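Local atomic coordinates of putative flavoprotein (Bacteroides eggerthii, PDB entry 4ICI), a protein that binds flavin mononucleotide in a flavodoxin-like fold and probably serves in electron transfer, although its exact role has not been established. Residues Gly35-Gly40 and Thr156-Ile161; Glu149-Asn154 and Asp166-Lys171; Lys15-Tyr20 and Ser80-Ile85; Val91-Pro96 and His113-Lys118. All coordinates share one frame; numbering follows the deposited sequence.

Contact 1: residues Gly35-Gly40 and Thr156-Ile161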
loop_
_atom_site.group_PDB
_atom_site.type_symbol
_atom_site.label_atom_id
_atom_site.label_comp_id
_atom_site.label_asym_id
_atom_site.label_seq_id
_atom_site.Cartn_x
_atom_site.Cartn_y
_atom_site.Cartn_z
ATOM N N GLY A 35 -2.799 9.267 7.758
ATOM C CA GLY A 35 -1.788 9.542 8.757
ATOM C C GLY A 35 -2.194 10.680 9.688
ATOM O O GLY A 35 -2.001 10.577 10.893
ATOM N N ALA A 36 -2.775 11.745 9.121
ATOM C CA ALA A 36 -3.293 12.873 9.928
ATOM C C ALA A 36 -4.355 12.394 10.910
ATOM O O ALA A 36 -4.351 12.803 12.081
ATOM C CB ALA A 36 -3.849 13.981 9.028
ATOM N N ALA A 37 -5.209 11.484 10.458
ATOM C CA ALA A 37 -6.347 11.053 11.278
ATOM C C ALA A 37 -5.882 10.237 12.476
ATOM O O ALA A 37 -6.461 10.329 13.572
ATOM C CB ALA A 37 -7.329 10.241 10.413
ATOM N N VAL A 38 -4.869 9.406 12.266
ATOM C CA VAL A 38 -4.383 8.477 13.303
ATOM C C VAL A 38 -3.120 8.938 14.020
ATOM O O VAL A 38 -2.669 8.275 14.952
ATOM C CB VAL A 38 -4.192 7.048 12.743
ATOM C CG1 VAL A 38 -5.455 6.600 11.976
ATOM C CG2 VAL A 38 -2.965 6.964 11.850
ATOM N N GLY A 39 -2.554 10.072 13.605
ATOM C CA GLY A 39 -1.281 10.520 14.142
ATOM C C GLY A 39 -0.136 9.603 13.799
ATOM O O GLY A 39 0.785 9.436 14.604
ATOM N N GLY A 40 -0.192 9.020 12.598
ATOM C CA GLY A 40 0.824 8.093 12.165
ATOM C C GLY A 40 1.958 8.754 11.397
ATOM O O GLY A 40 1.771 9.793 10.758
ATOM N N THR A 156 -12.452 10.017 1.157
ATOM C CA THR A 156 -12.462 9.722 2.559
ATOM C C THR A 156 -12.377 10.981 3.401
ATOM O O THR A 156 -12.136 12.092 2.895
ATOM C CB THR A 156 -11.334 8.700 2.935
ATOM O OG1 THR A 156 -11.666 8.093 4.191
ATOM C CG2 THR A 156 -9.980 9.354 3.008
ATOM N N ASP A 157 -12.642 10.798 4.680
ATOM C CA ASP A 157 -12.516 11.834 5.682
ATOM C C ASP A 157 -12.304 11.182 7.029
ATOM O O ASP A 157 -12.303 9.940 7.149
ATOM C CB ASP A 157 -13.706 12.824 5.647
ATOM C CG ASP A 157 -15.054 12.198 5.944
ATOM O OD1 ASP A 157 -15.180 11.162 6.609
ATOM O OD2 ASP A 157 -16.062 12.820 5.552
ATOM N N GLU A 158 -12.038 12.004 8.026
ATOM C CA GLU A 158 -11.671 11.541 9.326
ATOM C C GLU A 158 -12.783 10.671 9.930
ATOM O O GLU A 158 -12.497 9.659 10.551
ATOM C CB GLU A 158 -11.322 12.717 10.253
ATOM C CG GLU A 158 -10.783 12.308 11.585
ATOM C CD GLU A 158 -10.013 13.437 12.277
ATOM O OE1 GLU A 158 -10.127 14.609 11.841
ATOM O OE2 GLU A 158 -9.297 13.136 13.257
ATOM N N LYS A 159 -14.042 11.065 9.775
ATOM C CA LYS A 159 -15.150 10.298 10.355
ATOM C C LYS A 159 -15.233 8.909 9.742
ATOM O O LYS A 159 -15.488 7.919 10.448
ATOM C CB LYS A 159 -16.495 11.026 10.185
ATOM C CG LYS A 159 -16.651 12.263 11.054
ATOM C CD LYS A 159 -17.928 13.000 10.712
ATOM C CE LYS A 159 -18.103 14.202 11.639
ATOM N NZ LYS A 159 -19.134 15.183 11.148
ATOM N N ALA A 160 -15.012 8.816 8.445
ATOM C CA ALA A 160 -15.071 7.519 7.777
ATOM C C ALA A 160 -13.867 6.659 8.168
ATOM O O ALA A 160 -14.001 5.442 8.356
ATOM C CB ALA A 160 -15.168 7.692 6.279
ATOM N N ILE A 161 -12.694 7.274 8.281
ATOM C CA ILE A 161 -11.497 6.553 8.717
ATOM C C ILE A 161 -11.694 6.011 10.123
ATOM O O ILE A 161 -11.423 4.837 10.390
ATOM C CB ILE A 161 -10.225 7.426 8.612
ATOM C CG1 ILE A 161 -9.895 7.668 7.130
ATOM C CG2 ILE A 161 -9.052 6.784 9.416
ATOM C CD1 ILE A 161 -8.908 8.813 6.835
#

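Contact 2: residues Glu149-Asn154 and Asp166-Lys171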
loop_
_atom_site.group_PDB
_atom_site.type_symbol
_atom_site.label_atom_id
_atom_site.label_comp_id
_atom_site.label_asym_id
_atom_site.label_seq_id
_atom_site.Cartn_x
_atom_site.Cartn_y
_atom_site.Cartn_z
ATOM N N GLU A 149 -8.723 -6.115 7.435
ATOM C CA GLU A 149 -9.439 -5.650 6.274
ATOM C C GLU A 149 -9.184 -4.160 6.041
ATOM O O GLU A 149 -9.305 -3.337 6.962
ATOM C CB GLU A 149 -10.934 -5.920 6.457
ATOM C CG GLU A 149 -11.285 -7.405 6.417
ATOM C CD GLU A 149 -11.102 -7.987 5.046
ATOM O OE1 GLU A 149 -11.736 -7.470 4.112
ATOM O OE2 GLU A 149 -10.317 -8.962 4.918
ATOM N N GLY A 150 -8.862 -3.847 4.806
ATOM C CA GLY A 150 -8.594 -2.490 4.394
ATOM C C GLY A 150 -9.745 -1.860 3.649
ATOM O O GLY A 150 -10.850 -2.420 3.547
ATOM N N ARG A 151 -9.480 -0.671 3.120
ATOM C CA ARG A 151 -10.493 0.120 2.435
ATOM C C ARG A 151 -9.920 0.841 1.243
ATOM O O ARG A 151 -8.748 1.249 1.242
ATOM C CB ARG A 151 -11.065 1.170 3.393
ATOM C CG ARG A 151 -11.774 0.624 4.644
ATOM C CD ARG A 151 -13.115 -0.034 4.341
ATOM N NE ARG A 151 -13.823 -0.460 5.554
ATOM C CZ ARG A 151 -13.659 -1.642 6.141
ATOM N NH1 ARG A 151 -12.781 -2.528 5.682
ATOM N NH2 ARG A 151 -14.345 -1.929 7.243
ATOM N N LEU A 152 -10.800 1.036 0.267
ATOM C CA LEU A 152 -10.594 1.959 -0.813
ATOM C C LEU A 152 -10.868 3.358 -0.271
ATOM O O LEU A 152 -11.938 3.621 0.300
ATOM C CB LEU A 152 -11.507 1.586 -1.982
ATOM C CG LEU A 152 -11.332 2.229 -3.336
ATOM C CD1 LEU A 152 -10.025 1.788 -4.006
ATOM C CD2 LEU A 152 -12.548 1.890 -4.207
ATOM N N LEU A 153 -9.879 4.238 -0.434
ATOM C CA LEU A 153 -9.922 5.598 0.088
ATOM C C LEU A 153 -9.962 6.657 -1.041
ATOM O O LEU A 153 -9.288 7.689 -0.976
ATOM C CB LEU A 153 -8.772 5.846 1.030
ATOM C CG LEU A 153 -8.689 4.933 2.261
ATOM C CD1 LEU A 153 -7.530 5.379 3.118
ATOM C CD2 LEU A 153 -10.027 4.921 3.069
ATOM N N ASN A 154 -10.733 6.388 -2.084
ATOM C CA ASN A 154 -10.920 7.388 -3.145
ATOM C C ASN A 154 -11.564 8.661 -2.640
ATOM O O ASN A 154 -11.191 9.764 -3.050
ATOM C CB ASN A 154 -11.755 6.818 -4.300
ATOM C CG ASN A 154 -10.987 5.803 -5.126
ATOM O OD1 ASN A 154 -9.765 5.859 -5.175
ATOM N ND2 ASN A 154 -11.699 4.880 -5.780
ATOM N N ASP A 166 -12.510 1.466 13.941
ATOM C CA ASP A 166 -13.283 0.829 15.007
ATOM C C ASP A 166 -13.769 -0.553 14.611
ATOM O O ASP A 166 -13.712 -1.506 15.412
ATOM C CB ASP A 166 -14.499 1.679 15.393
ATOM C CG ASP A 166 -14.138 2.913 16.219
ATOM O OD1 ASP A 166 -12.989 3.022 16.736
ATOM O OD2 ASP A 166 -15.041 3.790 16.387
ATOM N N VAL A 167 -14.231 -0.699 13.374
ATOM C CA VAL A 167 -14.685 -2.023 12.891
ATOM C C VAL A 167 -13.560 -3.049 12.972
ATOM O O VAL A 167 -13.779 -4.201 13.389
ATOM C CB VAL A 167 -15.242 -1.934 11.437
ATOM C CG1 VAL A 167 -15.424 -3.312 10.771
ATOM C CG2 VAL A 167 -16.552 -1.160 11.428
ATOM N N ILE A 168 -12.366 -2.659 12.517
ATOM C CA ILE A 168 -11.238 -3.600 12.474
ATOM C C ILE A 168 -10.419 -3.625 13.768
ATOM O O ILE A 168 -9.462 -4.381 13.879
ATOM C CB ILE A 168 -10.347 -3.430 11.196
ATOM C CG1 ILE A 168 -9.558 -2.116 11.219
ATOM C CG2 ILE A 168 -11.206 -3.600 9.944
ATOM C CD1 ILE A 168 -8.352 -2.127 10.245
ATOM N N ALA A 169 -10.828 -2.827 14.745
ATOM C CA ALA A 169 -10.189 -2.778 16.075
ATOM C C ALA A 169 -8.702 -2.397 16.032
ATOM O O ALA A 169 -7.844 -3.049 16.668
ATOM C CB ALA A 169 -10.391 -4.087 16.801
ATOM N N VAL A 170 -8.422 -1.306 15.315
ATOM C CA VAL A 170 -7.102 -0.671 15.308
ATOM C C VAL A 170 -7.141 0.657 16.024
ATOM O O VAL A 170 -8.004 1.492 15.733
ATOM C CB VAL A 170 -6.609 -0.446 13.868
ATOM C CG1 VAL A 170 -5.349 0.437 13.886
ATOM C CG2 VAL A 170 -6.396 -1.790 13.204
ATOM N N LYS A 171 -6.201 0.856 16.952
ATOM C CA LYS A 171 -6.150 2.088 17.746
ATOM C C LYS A 171 -4.713 2.519 18.052
ATOM O O LYS A 171 -3.868 1.657 18.247
ATOM C CB LYS A 171 -6.929 1.896 19.057
ATOM O OXT LYS A 171 -4.375 3.712 18.110
#

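Contact 3: residues Lys15-Tyr20 and Ser80-Ile85. With EDO (1,2-ethanediol), chain G.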
loop_
_atom_site.group_PDB
_atom_site.type_symbol
_atom_site.label_atom_id
_atom_site.label_comp_id
_atom_site.label_asym_id
_atom_site.label_seq_id
_atom_site.Cartn_x
_atom_site.Cartn_y
_atom_site.Cartn_z
ATOM N N LYS A 15 2.041 2.455 18.008
ATOM C CA LYS A 15 2.863 3.268 17.098
ATOM C C LYS A 15 2.507 2.838 15.664
ATOM O O LYS A 15 2.609 1.651 15.324
ATOM C CB LYS A 15 4.348 3.093 17.330
ATOM C CG LYS A 15 5.165 4.223 16.702
ATOM C CD LYS A 15 6.659 4.040 16.825
ATOM C CE LYS A 15 7.404 5.210 16.186
ATOM N NZ LYS A 15 8.892 4.999 16.210
ATOM N N ILE A 16 2.070 3.803 14.862
ATOM C CA ILE A 16 1.463 3.549 13.554
ATOM C C ILE A 16 2.335 4.129 12.436
ATOM O O ILE A 16 2.760 5.287 12.499
ATOM C CB ILE A 16 0.040 4.167 13.448
ATOM C CG1 ILE A 16 -0.853 3.598 14.553
ATOM C CG2 ILE A 16 -0.546 3.965 12.031
ATOM C CD1 ILE A 16 -2.268 4.163 14.526
ATOM N N LEU A 17 2.612 3.291 11.439
ATOM C CA LEU A 17 3.204 3.703 10.183
ATOM C C LEU A 17 2.209 3.572 9.056
ATOM O O LEU A 17 1.471 2.572 8.979
ATOM C CB LEU A 17 4.403 2.820 9.860
ATOM C CG LEU A 17 5.217 3.168 8.615
ATOM C CD1 LEU A 17 5.875 4.555 8.761
ATOM C CD2 LEU A 17 6.229 2.071 8.318
ATOM N N VAL A 18 2.178 4.607 8.216
ATOM C CA VAL A 18 1.424 4.612 6.968
ATOM C C VAL A 18 2.455 4.571 5.840
ATOM O O VAL A 18 3.041 5.598 5.496
ATOM C CB VAL A 18 0.438 5.808 6.874
ATOM C CG1 VAL A 18 -0.334 5.792 5.569
ATOM C CG2 VAL A 18 -0.495 5.885 8.101
ATOM N N ALA A 19 2.685 3.379 5.316
ATOM C CA ALA A 19 3.571 3.182 4.170
ATOM C C ALA A 19 2.727 3.224 2.909
ATOM O O ALA A 19 1.610 2.703 2.892
ATOM C CB ALA A 19 4.327 1.827 4.296
ATOM N N TYR A 20 3.247 3.838 1.849
ATOM C CA TYR A 20 2.474 3.920 0.631
ATOM C C TYR A 20 3.330 4.101 -0.591
ATOM O O TYR A 20 4.387 4.751 -0.520
ATOM C CB TYR A 20 1.415 5.049 0.712
ATOM C CG TYR A 20 2.045 6.411 0.709
ATOM C CD1 TYR A 20 2.562 6.983 1.875
ATOM C CD2 TYR A 20 2.223 7.091 -0.479
ATOM C CE1 TYR A 20 3.176 8.229 1.849
ATOM C CE2 TYR A 20 2.837 8.307 -0.510
ATOM C CZ TYR A 20 3.314 8.878 0.657
ATOM O OH TYR A 20 3.937 10.119 0.619
ATOM N N SER A 80 15.139 3.519 -0.523
ATOM C CA SER A 80 15.591 3.475 0.872
ATOM C C SER A 80 14.564 2.772 1.724
ATOM O O SER A 80 13.373 3.135 1.648
ATOM C CB SER A 80 15.765 4.904 1.386
ATOM O OG SER A 80 16.742 5.573 0.622
ATOM N N LYS A 81 15.006 1.818 2.540
ATOM C CA LYS A 81 14.115 1.161 3.507
ATOM C C LYS A 81 13.770 2.086 4.659
ATOM O O LYS A 81 14.454 3.085 4.945
ATOM C CB LYS A 81 14.745 -0.121 4.081
ATOM C CG LYS A 81 14.936 -1.218 3.044
ATOM C CD LYS A 81 15.414 -2.517 3.658
ATOM C CE LYS A 81 15.511 -3.642 2.639
ATOM N NZ LYS A 81 15.833 -4.915 3.344
ATOM N N LYS A 82 12.683 1.730 5.333
ATOM C CA LYS A 82 12.312 2.377 6.582
ATOM C C LYS A 82 13.132 1.781 7.727
ATOM O O LYS A 82 12.878 0.663 8.193
ATOM C CB LYS A 82 10.802 2.210 6.827
ATOM C CG LYS A 82 10.273 3.017 8.013
ATOM C CD LYS A 82 10.305 4.501 7.745
ATOM C CE LYS A 82 9.517 5.316 8.737
ATOM N NZ LYS A 82 10.406 6.041 9.659
ATOM N N GLU A 83 14.119 2.531 8.187
ATOM C CA GLU A 83 15.124 1.947 9.089
ATOM C C GLU A 83 14.594 1.551 10.478
ATOM O O GLU A 83 15.056 0.574 11.078
ATOM C CB GLU A 83 16.301 2.910 9.234
ATOM C CG GLU A 83 17.018 3.178 7.902
ATOM N N ASN A 84 13.626 2.307 10.981
ATOM C CA ASN A 84 13.033 2.036 12.308
ATOM C C ASN A 84 11.743 1.219 12.247
ATOM O O ASN A 84 10.919 1.303 13.154
ATOM C CB ASN A 84 12.729 3.358 13.032
ATOM C CG ASN A 84 11.609 4.155 12.363
ATOM O OD1 ASN A 84 11.297 3.948 11.159
ATOM N ND2 ASN A 84 10.974 5.052 13.135
ATOM N N ILE A 85 11.558 0.452 11.174
ATOM C CA ILE A 85 10.337 -0.341 10.996
ATOM C C ILE A 85 10.007 -1.193 12.231
ATOM O O ILE A 85 8.826 -1.402 12.546
ATOM C CB ILE A 85 10.425 -1.223 9.693
ATOM C CG1 ILE A 85 9.090 -1.923 9.380
ATOM C CG2 ILE A 85 11.583 -2.230 9.783
ATOM C CD1 ILE A 85 8.032 -1.004 8.906
HETATM C C1 EDO G . 4.332 10.818 -2.249
HETATM O O1 EDO G . 5.130 11.313 -1.173
HETATM C C2 EDO G . 4.124 11.671 -3.514
HETATM O O2 EDO G . 3.268 12.855 -3.431
#

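Contact 4: residues Val91-Pro96 and His113-Lys118. With FMN (flavin mononucleotide), chain B.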
loop_
_atom_site.group_PDB
_atom_site.type_symbol
_atom_site.label_atom_id
_atom_site.label_comp_id
_atom_site.label_asym_id
_atom_site.label_seq_id
_atom_site.Cartn_x
_atom_site.Cartn_y
_atom_site.Cartn_z
ATOM N N VAL A 91 1.115 -1.265 10.667
ATOM C CA VAL A 91 1.629 -0.744 9.405
ATOM C C VAL A 91 0.498 -0.798 8.378
ATOM O O VAL A 91 -0.014 -1.880 8.005
ATOM C CB VAL A 91 2.858 -1.525 8.916
ATOM C CG1 VAL A 91 3.333 -1.001 7.534
ATOM C CG2 VAL A 91 3.999 -1.468 9.932
ATOM N N PHE A 92 0.016 0.383 7.961
ATOM C CA PHE A 92 -0.885 0.490 6.827
ATOM C C PHE A 92 -0.018 0.479 5.576
ATOM O O PHE A 92 1.083 1.054 5.598
ATOM C CB PHE A 92 -1.700 1.791 6.894
ATOM C CG PHE A 92 -2.694 1.841 8.015
ATOM C CD1 PHE A 92 -2.347 2.324 9.281
ATOM C CD2 PHE A 92 -3.981 1.401 7.794
ATOM C CE1 PHE A 92 -3.273 2.370 10.302
ATOM C CE2 PHE A 92 -4.920 1.423 8.830
ATOM C CZ PHE A 92 -4.556 1.929 10.073
ATOM N N ILE A 93 -0.490 -0.198 4.530
ATOM C CA ILE A 93 0.232 -0.296 3.273
ATOM C C ILE A 93 -0.690 0.137 2.142
ATOM O O ILE A 93 -1.681 -0.541 1.839
ATOM C CB ILE A 93 0.721 -1.717 2.982
ATOM C CG1 ILE A 93 1.584 -2.238 4.123
ATOM C CG2 ILE A 93 1.480 -1.743 1.668
ATOM C CD1 ILE A 93 2.069 -3.702 3.962
ATOM N N GLY A 94 -0.410 1.305 1.547
ATOM C CA GLY A 94 -1.245 1.868 0.537
ATOM C C GLY A 94 -0.669 1.840 -0.860
ATOM O O GLY A 94 0.559 1.893 -1.069
ATOM N N TYR A 95 -1.568 1.773 -1.831
ATOM C CA TYR A 95 -1.179 1.635 -3.238
ATOM C C TYR A 95 -2.320 2.035 -4.158
ATOM O O TYR A 95 -3.486 1.901 -3.816
ATOM C CB TYR A 95 -0.706 0.195 -3.557
ATOM C CG TYR A 95 -1.635 -0.897 -3.049
ATOM C CD1 TYR A 95 -1.496 -1.404 -1.762
ATOM C CD2 TYR A 95 -2.644 -1.382 -3.825
ATOM C CE1 TYR A 95 -2.379 -2.379 -1.290
ATOM C CE2 TYR A 95 -3.518 -2.349 -3.365
ATOM C CZ TYR A 95 -3.385 -2.844 -2.103
ATOM O OH TYR A 95 -4.258 -3.803 -1.605
ATOM N N PRO A 96 -1.985 2.407 -5.395
ATOM C CA PRO A 96 -2.978 2.443 -6.453
ATOM C C PRO A 96 -3.287 1.019 -6.911
ATOM O O PRO A 96 -2.391 0.168 -6.923
ATOM C CB PRO A 96 -2.266 3.194 -7.564
ATOM C CG PRO A 96 -0.806 2.852 -7.378
ATOM C CD PRO A 96 -0.637 2.733 -5.881
ATOM N N HIS A 113 11.049 -5.684 4.619
ATOM C CA HIS A 113 10.829 -5.167 5.965
ATOM C C HIS A 113 10.222 -6.287 6.820
ATOM O O HIS A 113 9.294 -6.936 6.372
ATOM C CB HIS A 113 9.892 -3.961 5.915
ATOM C CG HIS A 113 10.477 -2.752 5.238
ATOM N ND1 HIS A 113 10.567 -2.625 3.869
ATOM C CD2 HIS A 113 10.989 -1.605 5.748
ATOM C CE1 HIS A 113 11.112 -1.460 3.568
ATOM N NE2 HIS A 113 11.380 -0.819 4.693
ATOM N N SER A 114 10.711 -6.499 8.034
ATOM C CA SER A 114 10.100 -7.481 8.916
ATOM C C SER A 114 8.792 -6.922 9.464
ATOM O O SER A 114 8.790 -5.897 10.147
ATOM C CB SER A 114 11.010 -7.870 10.069
ATOM O OG SER A 114 10.334 -8.846 10.868
ATOM N N LEU A 115 7.699 -7.576 9.109
ATOM C CA LEU A 115 6.376 -7.180 9.552
ATOM C C LEU A 115 5.764 -8.231 10.485
ATOM O O LEU A 115 4.607 -8.104 10.903
ATOM C CB LEU A 115 5.474 -6.944 8.335
ATOM C CG LEU A 115 5.966 -5.836 7.388
ATOM C CD1 LEU A 115 5.040 -5.783 6.178
ATOM C CD2 LEU A 115 6.035 -4.466 8.078
ATOM N N LYS A 116 6.553 -9.243 10.831
ATOM C CA LYS A 116 6.165 -10.235 11.845
ATOM C C LYS A 116 5.754 -9.580 13.154
ATOM O O LYS A 116 6.420 -8.665 13.635
ATOM C CB LYS A 116 7.330 -11.207 12.083
ATOM C CG LYS A 116 7.088 -12.266 13.160
ATOM C CD LYS A 116 8.201 -13.328 13.188
ATOM C CE LYS A 116 9.465 -12.794 13.816
ATOM N NZ LYS A 116 10.396 -13.897 14.192
ATOM N N GLY A 117 4.608 -10.008 13.685
ATOM C CA GLY A 117 4.101 -9.496 14.938
ATOM C C GLY A 117 3.255 -8.250 14.842
ATOM O O GLY A 117 2.559 -7.925 15.785
ATOM N N LYS A 118 3.282 -7.572 13.705
ATOM C CA LYS A 118 2.561 -6.339 13.523
ATOM C C LYS A 118 1.170 -6.568 12.934
ATOM O O LYS A 118 0.883 -7.597 12.314
ATOM C CB LYS A 118 3.350 -5.413 12.594
ATOM C CG LYS A 118 4.795 -5.197 13.017
ATOM C CD LYS A 118 5.466 -4.151 12.174
ATOM C CE LYS A 118 6.960 -4.157 12.369
ATOM N NZ LYS A 118 7.319 -3.857 13.768
HETATM N N1 FMN B . -8.040 1.548 -11.631
HETATM C C2 FMN B . -9.005 0.602 -11.385
HETATM O O2 FMN B . -10.083 0.959 -10.915
HETATM N N3 FMN B . -8.754 -0.730 -11.682
HETATM C C4 FMN B . -7.573 -1.161 -12.263
HETATM O O4 FMN B . -7.439 -2.387 -12.431
HETATM C C4A FMN B . -6.600 -0.189 -12.549
HETATM N N5 FMN B . -5.386 -0.557 -13.168
HETATM C C5A FMN B . -4.436 0.448 -13.392
HETATM C C6 FMN B . -3.206 0.105 -13.971
HETATM C C7 FMN B . -2.246 1.060 -14.192
HETATM C C7M FMN B . -0.916 0.670 -14.766
HETATM C C8 FMN B . -2.469 2.380 -13.837
HETATM C C8M FMN B . -1.415 3.430 -14.101
HETATM C C9 FMN B . -3.688 2.732 -13.273
HETATM C C9A FMN B . -4.685 1.769 -13.022
HETATM N N10 FMN B . -5.914 2.114 -12.438
HETATM C C10 FMN B . -6.857 1.143 -12.202
HETATM C "C1'" FMN B . -6.166 3.535 -12.003
HETATM C "C2'" FMN B . -5.440 3.778 -10.649
HETATM O "O2'" FMN B . -5.710 2.805 -9.669
HETATM C "C3'" FMN B . -5.872 5.113 -10.008
HETATM O "O3'" FMN B . -5.820 6.188 -10.998
HETATM C "C4'" FMN B . -5.081 5.471 -8.714
HETATM O "O4'" FMN B . -5.842 6.436 -8.027
HETATM C "C5'" FMN B . -3.693 6.116 -9.091
HETATM O "O5'" FMN B . -3.069 6.385 -7.862
HETATM P P FMN B . -1.709 7.222 -7.745
HETATM O O1P FMN B . -2.067 8.627 -8.260
HETATM O O2P FMN B . -1.238 7.149 -6.373
HETATM O O3P FMN B . -0.627 6.597 -8.631
#

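Contact 1: residues Gly35-Gly40 and Thr156-Ile161
Ala37 and Val38, in the last turn of helix 26-38, meet Glu158 and Ile161, in the first turn of helix 158-168. The pairing belongs to the flavodoxin-like alpha/beta sandwich, in which the first and last helices lie side by side on one face of the parallel sheet. It is a useful example of how a small residue lets two helices come close: the CA atoms of Ala37 and Glu158 are 5.7 Å apart. Ala37 gives the largest share of the buried surface. Ala37 CB is directed at the second helix and meets Ile161 CG2 at 4.0 Å and Ile161 CD1 at 4.2 Å. Both are presented by the Ile161 rotamer, in which CG1 stands opposite the carbonyl carbon (chi1 -69°) and CG2 opposite the backbone N. Glu158 CG closes in on the Ala37 methyl from the surface side. Its chain runs on, extended, to a carboxylate that stops beside the Ala37 carbonyl without bonding to it. Arg162 links the two, forming a salt bridge with Glu158 OE2 and a weak hydrogen bond to Ala37 O. Val38 adds a looser touch at the flank, Val38 CG1 to Ile161 CG2 at 4.4 Å. Gly39 then leaves the helix with a positive phi of 65°, and Gly40 N reaches back to Gly35 O at 2.9 Å, closing off the helix end. On the opposing side the start of helix 158-168 is fixed by its N-cap residue: Asp157 OD1, met nearly along its C-O bond, accepts from Ala160 N at 3.0 Å.

Contact 2: residues Glu149-Asn154 and Asp166-Lys171
Ile168 presses its two methyl ends on the backbone of Glu149, and this is the tight half of a contact that is otherwise thin. Ile168 CG2 lies 3.5 Å from Glu149 O, and Ile168 CD1 lies 3.6 Å from the same oxygen. Both methyls can reach one carbonyl because CG1 stands between the backbone N and the carbonyl carbon (chi1 69°), a crowded setting. The oxygen they crowd is not left without a polar partner, since Trp164 NE1 donates to it. The other half, nearer solvent, depends on one long side chain. Arg151 bends at chi2 and swings its guanidinium back along its own strand, where Arg151 NH1 donates to Gly150 O at 2.9 Å. The oxygen lies in the guanidinium plane, but NH1 stands well above the carbonyl plane. Held this way, the group offers its edge to Val167, with Arg151 NH2 3.9 Å from Val167 CG1 and the two side chains crossing at about a right angle. Replacing Arg151 by an alanine would probably leave Gly150 O without this donor and take away the guanidinium edge that Val167 CG1 rests on. Just beyond, Ala169 takes a positive phi and ends the helix in a Schellman motif, although its bond to Asp166 O is weak, and Lys148 NZ reaches the carbonyl of Ile168. Strand 146-152, at one edge of the sheet, is thus touched by the far end of the helix that follows it, the beta-alpha pair that closes a flavodoxin-like fold.

Contact 3: residues Lys15-Tyr20 and Ser80-Ile85
Leu17, on the first strand of the flavodoxin-like parallel sheet, meets Lys82 and Ile85 in the long loop leading to strand 90-96. Leu17 CD2 touches Ile85 CD1 at 3.6 Å, the side chains crossing at about a right angle, and also brushes Lys82 CG, while Leu17 CD1 lies against Lys82 CE at 3.7 Å as the two chains pass in opposite directions. Ile85 starts out pointing away, but CG1 opposite the backbone N (chi1 -173°) returns its end to the leucine. The loop is stiffened by a type I turn from Lys82 to Ile85 and by Lys82 NZ donating to Asn84 OD1 at 2.7 Å. Lys15 NZ passes near Asn84 ND2 without bonding; Thr87 OG1 and the ring of Tyr88 receive that ammonium. At the far end of the strand, Tyr20 packs on Ala28, Ala31 and Phe123, and its OH lies doubtfully close to an ethanediol, probably a crystallisation additive. Exchanging Tyr20 for an alanine is likely to open a gap beside Ala28 and Ala31 of helix 26-38 and beside Phe123. Between its neighbours, strand 16-20 bonds Leu17 to Val90 of one strand, sets the leucine side chain on Tyr43 of another, and turns Val18 to helix 26-38.

Contact 4: residues Val91-Pro96 and His113-Lys118
Val91 and Ile93 of the central strand pack on Leu115 and Lys118 of the loop that leads into strand 119-125. The apolar contacts come first. Val91 CG2 meets Leu115 CD2 at 4.1 Å, the two side chains crossing at about a right angle, and Ile93 CD1 lies 4.3 Å from Leu115 CD1, so the leucine fork spans two residues on the same face of the strand. Val91 CG2 also rests on the shaft of Lys118, 3.8 Å from Lys118 CD. Polar bonds fix the loop instead of crossing the contact. A type II turn closes with Lys118 N to Leu115 O at 3.1 Å, and Gly117 adopts the positive phi (87°) such a turn asks for. The lysine bends only at its last torsion (chi4 -61°), delivering NZ to Tyr88 O and Ile85 O. Ligand contact is the third kind: at the far end of the strand Pro96 CB approaches O5' of the flavin mononucleotide at 3.3 Å. The chemistry implies a division of labour within Lys118, its methylenes packing as apolar surface while its probably charged end is taken up by backbone carbonyls of the loop before strand 90-96.

The four contacts fall into two pairs about one sheet. Contacts 1 and 2, centres 10 Å apart, lie along helix 158-168, while contacts 3 and 4, centres 8 Å apart, sit on adjacent strands. Leu17 O to Phe92 N and Ala19 O to Gly94 N, both 2.8 Å, are probable hydrogen bonds zipping those strands together, and His113 NE2 accepts from Lys82 N between the loops. The pairs meet across packed side chains: Val38 CG2 touches Ile16 CG2 at 3.9 Å, and Val170 CG1 reaches Phe92 CZ at 4.2 Å. Contact 4 alone includes a flavin-pocket residue, Pro96; in contact 2 the Arg151 side chain remains about 14 Å from the cofactor.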